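Local coordinates for protein Ddb_g0293866 (Dictyostelium discoideum, PDB 5LW6) that binds ADP-ribose through the macrodomain described here, the C-terminal part of a longer protein probably concerned with sensing DNA damage, at residues R54-P59 and I94-M99; E83-H88 and K120-F125. One frame throughout, in Å; residues are numbered along the deposited sequence.

Overall arrangement
Two contacts, their centres about 12 Å apart, show two levels of an alpha/beta domain: strand pairing within the sheet, and a helix end meeting a loop. Contact 1 lies about 8 Å from the centre of the chain, contact 2 about 16 Å out. Along the chain the segments alternate: 54-59, 83-88, 94-99, 120-125. Contact 1 pairs the two strands of the beta-alpha-beta unit 55-59, 70-87, 95-101; contact 2 takes only the helix end from that unit. The two touch directly, Leu96 N lying 2.8 Å from Arg124 O. Contact 1 thus joins neighbouring parallel strands of the macrodomain sheet, and contact 2 joins the C-terminal end of their connecting helix to the loop entering edge strand 125-130.

Contact 1: R54-P59 and I94-M99; sequences RSLAFP and IKLKMM
Phe58 and Met98 meet with the methionine, a selenomethionine in this crystal, lying over one face of the phenyl ring. Its CB sits 4.0 Å from the centroid of the Phe58 ring, a CH-pi contact displaced toward the rim, while the selenium lies obliquely to the ring, a Met-aromatic contact. At the ring edge, in its plane, lie Leu56 O and Leu96 CB, the latter 3.9 Å from Phe58 CE1. The ring reaches across because Phe58 CG stands between the backbone N and the carbonyl carbon (chi1 62°), which swings it toward the neighbouring strand. A second flat group, the Arg54 guanidinium, carries Ile94 on one face, with Ile94 CG1 3.6 Å from Arg54 NE. The Arg54 guanidinium is also held by salt bridges to Glu91, Asp93 and Asp253, so Ile94 packs on a group whose orientation carboxylates fix.

On the face of the sheet bearing Ser55 and Ala57, the bent chain of Met99 brings its CE back to 4.1 Å from Ala57 CB, while Lys95 and Lys97 send their amino groups to the carbonyls of Gly142 and Leu141. Beneath these side chains five backbone hydrogen bonds join the strands, from Lys95 N to Arg54 O at 3.0 Å through to Met99 N and Phe58 O at 2.8 Å. Helices 70-87 and 237-253 pack against the Leu56 and Phe58 face. Two parallel neighbouring strands joined through helix 70-87 form a beta-alpha-beta crossover unit, part of the macrodomain's alpha/beta fold.

Contact 2: E83-H88 and K120-F125; sequences EYLHFH and KWDKRF
Leu85 and Arg124 run antiparallel alongside one another, with Leu85 CD2 over the centre of one guanidinium face, 3.9 Å from Arg124 CZ. The other branch, CD1, leans on the loop at Asp122 CB (3.7 Å) and Phe125 CB. Bent at chi3 (-62°), the arginine chain turns its planar end back alongside Asp122, which it grips side-on: NE meets OD1 at 3.0 Å and NH2 meets OD2, both carboxylate oxygens approached on the syn side though 30° out of the carboxylate plane. Asp122 OD1 also accepts from Arg124 N through its anti lone pair, closing an Asx turn within the type I beta turn from Asp122 to Phe125 that leads into strand 125-130.

Thus braced, the guanidinium reaches the end of helix 70-87. Arg124 NH1 lies 2.8 Å from His88 O, above that carbonyl's plane, and NH2 bonds to Leu85 O at 2.9 Å along a more bent path (135° at the hydrogen). A leucine in place of Arg124 would probably leave both helix-end carbonyls without these donors and the Asp122 carboxylate without its mate. Arg124 NH1 additionally donates to Glu91 O, just beyond the helix, while His88 turns its ring nitrogens to Asp253 and Glu91.

Contact 1: R54-P59 and I94-M99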
loop_
_atom_site.group_PDB
_atom_site.type_symbol
_atom_site.label_atom_id
_atom_site.label_comp_id
_atom_site.label_asym_id
_atom_site.label_seq_id
_atom_site.Cartn_x
_atom_site.Cartn_y
_atom_site.Cartn_z
ATOM N N ARG A 54 10.458 -8.179 -5.100
ATOM C CA ARG A 54 9.180 -7.851 -4.452
ATOM C C ARG A 54 9.433 -6.940 -3.252
ATOM O O ARG A 54 9.188 -7.314 -2.087
ATOM C CB ARG A 54 8.445 -9.092 -4.117
ATOM C CG ARG A 54 7.833 -9.766 -5.321
ATOM C CD ARG A 54 7.210 -11.134 -4.994
ATOM N NE ARG A 54 8.234 -12.042 -4.617
ATOM C CZ ARG A 54 8.034 -13.312 -4.334
ATOM N NH1 ARG A 54 6.796 -13.796 -4.354
ATOM N NH2 ARG A 54 9.078 -14.097 -4.073
ATOM N N SER A 55 9.881 -5.696 -3.508
ATOM C CA SER A 55 10.201 -4.763 -2.419
ATOM C C SER A 55 9.057 -3.718 -2.481
ATOM O O SER A 55 8.947 -3.019 -3.477
ATOM C CB SER A 55 11.536 -4.063 -2.561
ATOM O OG SER A 55 11.823 -3.624 -3.860
ATOM N N LEU A 56 8.234 -3.661 -1.463
ATOM C CA LEU A 56 7.020 -2.821 -1.413
ATOM C C LEU A 56 7.035 -1.895 -0.235
ATOM O O LEU A 56 7.136 -2.356 0.882
ATOM C CB LEU A 56 5.767 -3.669 -1.291
ATOM C CG LEU A 56 4.451 -2.915 -1.133
ATOM C CD1 LEU A 56 4.063 -2.104 -2.348
ATOM C CD2 LEU A 56 3.421 -3.967 -0.753
ATOM N N ALA A 57 6.846 -0.591 -0.509
ATOM C CA ALA A 57 6.620 0.413 0.484
ATOM C C ALA A 57 5.156 0.724 0.486
ATOM O O ALA A 57 4.580 0.972 -0.575
ATOM C CB ALA A 57 7.397 1.672 0.154
ATOM N N PHE A 58 4.513 0.637 1.656
ATOM C CA PHE A 58 3.047 0.765 1.659
ATOM C C PHE A 58 2.605 1.437 2.918
ATOM O O PHE A 58 3.307 1.381 3.883
ATOM C CB PHE A 58 2.339 -0.584 1.485
ATOM C CG PHE A 58 2.595 -1.587 2.574
ATOM C CD1 PHE A 58 3.748 -2.339 2.582
ATOM C CD2 PHE A 58 1.661 -1.782 3.563
ATOM C CE1 PHE A 58 3.987 -3.265 3.591
ATOM C CE2 PHE A 58 1.858 -2.741 4.579
ATOM C CZ PHE A 58 3.042 -3.504 4.570
ATOM N N PRO A 59 1.471 2.157 2.862
ATOM C CA PRO A 59 0.963 2.774 4.049
ATOM C C PRO A 59 0.248 1.785 5.002
ATOM O O PRO A 59 -0.044 0.656 4.627
ATOM C CB PRO A 59 0.004 3.831 3.461
ATOM C CG PRO A 59 -0.598 3.124 2.331
ATOM C CD PRO A 59 0.570 2.349 1.707
ATOM N N ILE A 94 11.614 -10.617 -1.049
ATOM C CA ILE A 94 10.518 -9.877 -0.521
ATOM C C ILE A 94 11.017 -8.970 0.568
ATOM O O ILE A 94 11.774 -9.341 1.478
ATOM C CB ILE A 94 9.478 -10.854 0.064
ATOM C CG1 ILE A 94 8.801 -11.641 -1.035
ATOM C CG2 ILE A 94 8.458 -10.057 0.821
ATOM C CD1 ILE A 94 8.007 -12.839 -0.573
ATOM N N LYS A 95 10.643 -7.705 0.466
ATOM C CA LYS A 95 10.930 -6.711 1.468
ATOM C C LYS A 95 9.682 -5.864 1.607
ATOM O O LYS A 95 9.195 -5.298 0.606
ATOM C CB LYS A 95 12.137 -5.873 1.037
ATOM C CG LYS A 95 12.663 -5.036 2.108
ATOM C CD LYS A 95 14.127 -4.613 1.801
ATOM C CE LYS A 95 14.464 -4.408 0.310
ATOM N NZ LYS A 95 14.736 -2.972 -0.079
ATOM N N LEU A 96 9.175 -5.782 2.828
ATOM C CA LEU A 96 7.936 -5.021 3.105
ATOM C C LEU A 96 8.274 -3.891 4.052
ATOM O O LEU A 96 8.925 -4.126 5.119
ATOM C CB LEU A 96 6.850 -5.917 3.715
ATOM C CG LEU A 96 6.320 -7.087 2.895
ATOM C CD1 LEU A 96 5.223 -7.830 3.634
ATOM C CD2 LEU A 96 5.873 -6.649 1.538
ATOM N N LYS A 97 7.948 -2.670 3.668
ATOM C CA LYS A 97 8.183 -1.502 4.490
ATOM C C LYS A 97 6.910 -0.787 4.650
ATOM O O LYS A 97 6.379 -0.207 3.692
ATOM C CB LYS A 97 9.248 -0.573 3.895
ATOM C CG LYS A 97 10.573 -1.326 3.721
ATOM C CD LYS A 97 11.757 -0.392 3.517
ATOM C CE LYS A 97 13.066 -1.189 3.386
ATOM N NZ LYS A 97 14.146 -0.232 3.036
HETATM N N MSE A 98 6.408 -0.778 5.869
HETATM C CA MSE A 98 5.120 -0.156 6.103
HETATM C C MSE A 98 5.372 1.199 6.696
HETATM O O MSE A 98 5.998 1.373 7.724
HETATM C CB MSE A 98 4.215 -0.947 6.987
HETATM C CG MSE A 98 2.842 -0.337 7.127
HETATM SE SE MSE A 98 1.627 -1.480 8.193
HETATM C CE MSE A 98 2.322 -0.946 9.800
HETATM N N MSE A 99 4.804 2.212 6.086
HETATM C CA MSE A 99 5.040 3.582 6.470
HETATM C C MSE A 99 3.931 4.008 7.404
HETATM O O MSE A 99 2.781 3.995 7.048
HETATM C CB MSE A 99 5.002 4.474 5.201
HETATM C CG MSE A 99 6.098 3.994 4.227
HETATM SE SE MSE A 99 6.135 4.991 2.547
HETATM C CE MSE A 99 4.503 4.167 1.680
#

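Contact 2: E83-H88 and K120-F125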
loop_
_atom_site.group_PDB
_atom_site.type_symbol
_atom_site.label_atom_id
_atom_site.label_comp_id
_atom_site.label_asym_id
_atom_site.label_seq_id
_atom_site.Cartn_x
_atom_site.Cartn_y
_atom_site.Cartn_z
ATOM N N GLU A 83 0.414 -13.591 7.252
ATOM C CA GLU A 83 -0.104 -14.566 6.360
ATOM C C GLU A 83 0.722 -14.627 5.060
ATOM O O GLU A 83 1.134 -15.720 4.611
ATOM C CB GLU A 83 -1.563 -14.303 6.058
ATOM C CG GLU A 83 -2.268 -15.273 5.121
ATOM C CD GLU A 83 -3.712 -14.862 4.810
ATOM O OE1 GLU A 83 -3.904 -13.680 4.397
ATOM O OE2 GLU A 83 -4.669 -15.697 4.955
ATOM N N TYR A 84 0.963 -13.466 4.493
ATOM C CA TYR A 84 1.746 -13.363 3.263
ATOM C C TYR A 84 3.180 -13.830 3.511
ATOM O O TYR A 84 3.713 -14.689 2.757
ATOM C CB TYR A 84 1.701 -11.908 2.812
ATOM C CG TYR A 84 2.540 -11.650 1.531
ATOM C CD1 TYR A 84 2.008 -11.949 0.271
ATOM C CD2 TYR A 84 3.819 -11.166 1.592
ATOM C CE1 TYR A 84 2.747 -11.724 -0.889
ATOM C CE2 TYR A 84 4.582 -10.952 0.436
ATOM C CZ TYR A 84 4.065 -11.257 -0.787
ATOM O OH TYR A 84 4.905 -11.046 -1.880
ATOM N N LEU A 85 3.833 -13.332 4.565
ATOM C CA LEU A 85 5.270 -13.687 4.798
ATOM C C LEU A 85 5.465 -15.184 5.118
ATOM O O LEU A 85 6.441 -15.794 4.713
ATOM C CB LEU A 85 5.897 -12.781 5.816
ATOM C CG LEU A 85 6.054 -11.305 5.400
ATOM C CD1 LEU A 85 6.586 -10.499 6.594
ATOM C CD2 LEU A 85 7.003 -11.176 4.237
ATOM N N HIS A 86 4.559 -15.765 5.874
ATOM C CA HIS A 86 4.638 -17.202 6.200
ATOM C C HIS A 86 4.438 -18.019 4.989
ATOM O O HIS A 86 5.142 -19.005 4.798
ATOM C CB HIS A 86 3.570 -17.567 7.242
ATOM C CG HIS A 86 3.952 -17.134 8.625
ATOM N ND1 HIS A 86 3.028 -16.856 9.616
ATOM C CD2 HIS A 86 5.160 -16.896 9.167
ATOM C CE1 HIS A 86 3.661 -16.494 10.720
ATOM N NE2 HIS A 86 4.956 -16.481 10.463
ATOM N N PHE A 87 3.478 -17.664 4.159
ATOM C CA PHE A 87 3.250 -18.361 2.926
ATOM C C PHE A 87 4.537 -18.358 2.086
ATOM O O PHE A 87 4.848 -19.367 1.382
ATOM C CB PHE A 87 2.134 -17.716 2.159
ATOM C CG PHE A 87 1.784 -18.367 0.882
ATOM C CD1 PHE A 87 0.874 -19.387 0.842
ATOM C CD2 PHE A 87 2.362 -17.919 -0.341
ATOM C CE1 PHE A 87 0.571 -19.978 -0.386
ATOM C CE2 PHE A 87 2.032 -18.513 -1.557
ATOM C CZ PHE A 87 1.109 -19.521 -1.569
ATOM N N HIS A 88 5.229 -17.221 2.087
ATOM C CA HIS A 88 6.439 -17.014 1.343
ATOM C C HIS A 88 7.690 -17.191 2.160
ATOM O O HIS A 88 8.689 -16.491 1.932
ATOM C CB HIS A 88 6.413 -15.592 0.787
ATOM C CG HIS A 88 5.421 -15.393 -0.300
ATOM N ND1 HIS A 88 5.503 -16.030 -1.504
ATOM C CD2 HIS A 88 4.372 -14.557 -0.409
ATOM C CE1 HIS A 88 4.551 -15.597 -2.324
ATOM N NE2 HIS A 88 3.827 -14.730 -1.666
ATOM N N LYS A 120 8.082 -13.451 16.723
ATOM C CA LYS A 120 8.960 -13.897 15.659
ATOM C C LYS A 120 8.745 -12.908 14.529
ATOM O O LYS A 120 8.222 -13.212 13.497
ATOM C CB LYS A 120 8.704 -15.327 15.234
ATOM C CG LYS A 120 9.085 -16.383 16.304
ATOM C CD LYS A 120 8.558 -17.754 15.982
ATOM C CE LYS A 120 7.074 -17.807 16.244
ATOM N NZ LYS A 120 6.552 -19.147 15.920
ATOM N N TRP A 121 9.201 -11.708 14.757
ATOM C CA TRP A 121 9.084 -10.640 13.737
ATOM C C TRP A 121 9.946 -10.980 12.527
ATOM O O TRP A 121 11.139 -11.145 12.631
ATOM C CB TRP A 121 9.496 -9.334 14.365
ATOM C CG TRP A 121 9.231 -8.128 13.575
ATOM C CD1 TRP A 121 9.703 -7.817 12.311
ATOM C CD2 TRP A 121 8.430 -6.990 13.991
ATOM N NE1 TRP A 121 9.252 -6.575 11.930
ATOM C CE2 TRP A 121 8.494 -6.038 12.947
ATOM C CE3 TRP A 121 7.689 -6.695 15.138
ATOM C CZ2 TRP A 121 7.836 -4.840 13.024
ATOM C CZ3 TRP A 121 7.101 -5.512 15.259
ATOM C CH2 TRP A 121 7.113 -4.588 14.164
ATOM N N ASP A 122 9.348 -11.108 11.352
ATOM C CA ASP A 122 10.082 -11.434 10.140
ATOM C C ASP A 122 11.067 -10.352 9.744
ATOM O O ASP A 122 10.692 -9.203 9.635
ATOM C CB ASP A 122 9.058 -11.668 9.014
ATOM C CG ASP A 122 9.623 -12.422 7.860
ATOM O OD1 ASP A 122 10.652 -11.973 7.286
ATOM O OD2 ASP A 122 9.085 -13.525 7.565
ATOM N N LYS A 123 12.350 -10.704 9.554
ATOM C CA LYS A 123 13.409 -9.752 9.126
ATOM C C LYS A 123 13.059 -8.980 7.866
ATOM O O LYS A 123 13.594 -7.935 7.649
ATOM C CB LYS A 123 14.785 -10.461 8.907
ATOM C CG LYS A 123 14.759 -11.536 7.818
ATOM C CD LYS A 123 16.066 -12.347 7.543
ATOM C CE LYS A 123 15.815 -13.127 6.242
ATOM N NZ LYS A 123 16.790 -14.190 5.892
ATOM N N ARG A 124 12.136 -9.507 7.054
ATOM C CA ARG A 124 11.735 -8.872 5.803
ATOM C C ARG A 124 10.690 -7.797 5.971
ATOM O O ARG A 124 10.395 -7.142 4.999
ATOM C CB ARG A 124 11.205 -9.873 4.822
ATOM C CG ARG A 124 12.230 -10.906 4.332
ATOM C CD ARG A 124 11.580 -12.066 3.620
ATOM N NE ARG A 124 10.669 -12.850 4.438
ATOM C CZ ARG A 124 9.847 -13.785 3.942
ATOM N NH1 ARG A 124 9.823 -14.045 2.666
ATOM N NH2 ARG A 124 9.039 -14.470 4.738
ATOM N N PHE A 125 10.174 -7.614 7.190
ATOM C CA PHE A 125 9.164 -6.581 7.437
ATOM C C PHE A 125 9.673 -5.510 8.341
ATOM O O PHE A 125 10.259 -5.816 9.410
ATOM C CB PHE A 125 7.956 -7.207 8.081
ATOM C CG PHE A 125 6.923 -6.224 8.476
ATOM C CD1 PHE A 125 6.379 -5.350 7.551
ATOM C CD2 PHE A 125 6.512 -6.147 9.795
ATOM C CE1 PHE A 125 5.420 -4.429 7.966
ATOM C CE2 PHE A 125 5.550 -5.270 10.205
ATOM C CZ PHE A 125 5.024 -4.386 9.276
#